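4-oxalmesaconate hydratase (Pseudomonas putida, PDB 5CGZ) catalyses the zinc-dependent hydration of 4-carboxy-2-hydroxymuconate, the enol of oxalomesaconate, to 4-carboxy-4-hydroxy-2-oxoadipate in the third step of gallate degradation. Local coordinates at residues A[104-109]-A[145-150]. Residues are numbered along the deposited sequence; the frame is centred on the assembly and turned at random.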
ATOM      1  N   ARG A 104      -9.293  20.883  28.530  1.00 31.29           N
ATOM      2  CA  ARG A 104     -10.123  20.691  29.718  1.00 35.53           C
ATOM      3  C   ARG A 104     -10.168  19.229  30.176  1.00 37.48           C
ATOM      4  O   ARG A 104     -10.039  18.929  31.358  1.00 36.57           O
ATOM      5  CB  ARG A 104     -11.543  21.192  29.443  1.00 36.42           C
ATOM      6  CG  ARG A 104     -12.489  21.064  30.616  1.00 40.62           C
ATOM      7  CD  ARG A 104     -13.890  21.548  30.254  1.00 42.15           C
ATOM      8  NE  ARG A 104     -14.647  20.563  29.480  1.00 44.01           N
ATOM      9  CZ  ARG A 104     -15.047  20.744  28.221  1.00 44.42           C
ATOM     10  NH1 ARG A 104     -14.762  21.876  27.581  1.00 39.08           N
ATOM     11  NH2 ARG A 104     -15.737  19.793  27.601  1.00 41.62           N
ATOM     12  N   VAL A 105     -10.348  18.317  29.233  1.00 35.38           N
ATOM     13  CA  VAL A 105     -10.506  16.909  29.567  1.00 30.90           C
ATOM     14  C   VAL A 105      -9.165  16.218  29.846  1.00 34.52           C
ATOM     15  O   VAL A 105      -9.089  15.307  30.673  1.00 33.37           O
ATOM     16  CB  VAL A 105     -11.249  16.165  28.431  1.00 32.32           C
ATOM     17  CG1 VAL A 105     -11.214  14.649  28.660  1.00 28.94           C
ATOM     18  CG2 VAL A 105     -12.684  16.679  28.316  1.00 33.06           C
ATOM     19  N   GLN A 106      -8.112  16.659  29.163  1.00 30.67           N
ATOM     20  CA  GLN A 106      -6.798  16.015  29.261  1.00 33.27           C
ATOM     21  C   GLN A 106      -6.894  14.491  29.080  1.00 32.78           C
ATOM     22  O   GLN A 106      -6.449  13.723  29.933  1.00 32.70           O
ATOM     23  CB  GLN A 106      -6.151  16.350  30.610  1.00 35.42           C
ATOM     24  CG  GLN A 106      -5.832  17.840  30.800  1.00 32.35           C
ATOM     25  CD  GLN A 106      -4.563  18.261  30.073  1.00 40.45           C
ATOM     26  OE1 GLN A 106      -3.686  17.440  29.811  1.00 46.78           O
ATOM     27  NE2 GLN A 106      -4.466  19.545  29.738  1.00 40.88           N
ATOM     28  N   PRO A 107      -7.478  14.044  27.961  1.00 35.69           N
ATOM     29  CA  PRO A 107      -7.766  12.608  27.809  1.00 29.16           C
ATOM     30  C   PRO A 107      -6.511  11.732  27.734  1.00 31.05           C
ATOM     31  O   PRO A 107      -5.473  12.172  27.227  1.00 31.10           O
ATOM     32  CB  PRO A 107      -8.549  12.549  26.494  1.00 30.83           C
ATOM     33  CG  PRO A 107      -8.046  13.745  25.708  1.00 32.00           C
ATOM     34  CD  PRO A 107      -7.806  14.821  26.748  1.00 30.22           C
ATOM     35  N   GLU A 108      -6.616  10.501  28.238  1.00 29.75           N
ATOM     36  CA  GLU A 108      -5.528   9.531  28.142  1.00 31.88           C
ATOM     37  C   GLU A 108      -5.499   8.863  26.781  1.00 32.86           C
ATOM     38  O   GLU A 108      -4.465   8.340  26.361  1.00 31.11           O
ATOM     39  CB  GLU A 108      -5.652   8.453  29.216  1.00 31.82           C
ATOM     40  CG  GLU A 108      -5.253   8.910  30.611  1.00 41.10           C
ATOM     41  CD  GLU A 108      -5.295   7.764  31.611  1.00 48.52           C
ATOM     42  OE1 GLU A 108      -5.273   6.573  31.188  1.00 43.22           O
ATOM     43  OE2 GLU A 108      -5.357   8.052  32.820  1.00 46.15           O
ATOM     44  N   PHE A 109      -6.648   8.848  26.112  1.00 29.29           N
ATOM     45  CA  PHE A 109      -6.718   8.330  24.750  1.00 28.01           C
ATOM     46  C   PHE A 109      -7.931   8.921  24.052  1.00 34.17           C
ATOM     47  O   PHE A 109      -8.822   9.482  24.704  1.00 30.01           O
ATOM     48  CB  PHE A 109      -6.755   6.787  24.734  1.00 30.66           C
ATOM     49  CG  PHE A 109      -7.991   6.180  25.371  1.00 28.31           C
ATOM     50  CD1 PHE A 109      -9.145   5.971  24.624  1.00 25.80           C
ATOM     51  CD2 PHE A 109      -7.981   5.786  26.703  1.00 29.26           C
ATOM     52  CE1 PHE A 109     -10.278   5.398  25.200  1.00 28.72           C
ATOM     53  CE2 PHE A 109      -9.106   5.211  27.289  1.00 31.21           C
ATOM     54  CZ  PHE A 109     -10.259   5.020  26.537  1.00 30.07           C
ATOM     55  N   GLY A 145       0.464  29.405  28.961  1.00 43.97           N
ATOM     56  CA  GLY A 145       0.145  29.382  30.374  1.00 42.57           C
ATOM     57  C   GLY A 145      -0.802  28.264  30.764  1.00 44.85           C
ATOM     58  O   GLY A 145      -0.751  27.782  31.895  1.00 48.06           O
ATOM     59  N   GLU A 146      -1.674  27.856  29.843  1.00 44.99           N
ATOM     60  CA  GLU A 146      -2.547  26.710  30.090  1.00 40.81           C
ATOM     61  C   GLU A 146      -1.735  25.417  30.098  1.00 42.05           C
ATOM     62  O   GLU A 146      -0.719  25.311  29.410  1.00 43.15           O
ATOM     63  CB  GLU A 146      -3.643  26.600  29.029  1.00 39.82           C
ATOM     64  CG  GLU A 146      -4.724  27.636  29.073  1.00 44.44           C
ATOM     65  CD  GLU A 146      -5.926  27.228  28.223  1.00 56.79           C
ATOM     66  OE1 GLU A 146      -5.815  26.253  27.434  1.00 43.84           O
ATOM     67  OE2 GLU A 146      -6.989  27.874  28.350  1.00 60.55           O
ATOM     68  N   LYS A 147      -2.192  24.430  30.860  1.00 39.45           N
ATOM     69  CA  LYS A 147      -1.562  23.114  30.859  1.00 43.06           C
ATOM     70  C   LYS A 147      -1.744  22.437  29.494  1.00 41.98           C
ATOM     71  O   LYS A 147      -2.873  22.268  29.031  1.00 35.21           O
ATOM     72  CB  LYS A 147      -2.150  22.234  31.963  1.00 42.15           C
ATOM     73  CG  LYS A 147      -1.456  20.893  32.079  1.00 47.85           C
ATOM     74  CD  LYS A 147      -2.191  19.945  33.013  1.00 48.90           C
ATOM     75  CE  LYS A 147      -1.437  18.622  33.115  1.00 68.92           C
ATOM     76  NZ  LYS A 147      -2.314  17.510  33.582  1.00 78.89           N
ATOM     77  N   ILE A 148      -0.642  22.062  28.850  1.00 36.99           N
ATOM     78  CA  ILE A 148      -0.724  21.462  27.523  1.00 36.22           C
ATOM     79  C   ILE A 148      -1.135  19.997  27.605  1.00 37.94           C
ATOM     80  O   ILE A 148      -1.057  19.365  28.661  1.00 41.01           O
ATOM     81  CB  ILE A 148       0.615  21.559  26.752  1.00 33.88           C
ATOM     82  CG1 ILE A 148       1.678  20.668  27.399  1.00 33.79           C
ATOM     83  CG2 ILE A 148       1.086  23.008  26.671  1.00 31.60           C
ATOM     84  CD1 ILE A 148       3.011  20.697  26.686  1.00 35.52           C
ATOM     85  N   VAL A 149      -1.581  19.469  26.475  1.00 37.66           N
ATOM     86  CA  VAL A 149      -1.881  18.052  26.330  1.00 34.74           C
ATOM     87  C   VAL A 149      -0.587  17.281  26.042  1.00 34.08           C
ATOM     88  O   VAL A 149       0.346  17.829  25.438  1.00 31.56           O
ATOM     89  CB  VAL A 149      -2.919  17.847  25.205  1.00 36.32           C
ATOM     90  CG1 VAL A 149      -2.810  16.471  24.586  1.00 39.18           C
ATOM     91  CG2 VAL A 149      -4.325  18.121  25.737  1.00 37.10           C
ATOM     92  N   GLY A 150      -0.518  16.027  26.487  1.00 33.10           N
ATOM     93  CA  GLY A 150       0.634  15.177  26.201  1.00 31.64           C
ATOM     94  C   GLY A 150       0.486  14.484  24.849  1.00 35.75           C
ATOM     95  O   GLY A 150       0.251  15.142  23.834  1.00 32.91           O
TER
HETATM   96  O   HOH W   1      -2.533  15.173  28.551  1.00 44.69           O
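Gln-106 reaches from the C-terminal end of helix 92-105 to the backbone of Lys-147, Ile-148 and Val-149. The contact lies in the Rossmann-like fold of this MshB deacetylase family member. It joins the turn between that helix and strand 110-112 to the loop between helix 122-138 and strand 154-157. Gln-106 is the first residue past the helix and has positive phi (49°), so the chain turns there toward Pro-107 and the strand.

The direct polar link is weak. Gln-106 NE2 donates to Lys-147 O at 3.2 Å, with a bent N-H...O angle of 127°. The same nitrogen also bonds to the carbonyl O of Arg-103, its stronger partner, so the amide nitrogen joins the last turn of the helix to the loop. The chain bends at chi2 (-79°), which brings NE2 to both carbonyls. Gln-106 OE1 lies 3.5 Å from Ile-148 O, but both are acceptors and no bond forms.

Packing is mostly aliphatic chain against amide. Lys-147 is extended beyond CG and passes obliquely over one face of the Gln-106 amide. Its CD lies 4.0 Å from Gln-106 NE2 and sits almost directly above the amide carbon. Val-149 is buried; its CG2 approaches Gln-106 OE1 at 4.2 Å, and its side chain also touches Tyr-102 of the helix.

Glu-146 also forms a salt bridge with Arg-103 of the helix. Ile-148 packs on Thr-217 of a second subunit, so the loop also borders a subunit interface of the hexamer.

A water bridges the two segments. It donates to Gln-106 OE1 at 2.8 Å and accepts from Gly-150 N at 3.0 Å.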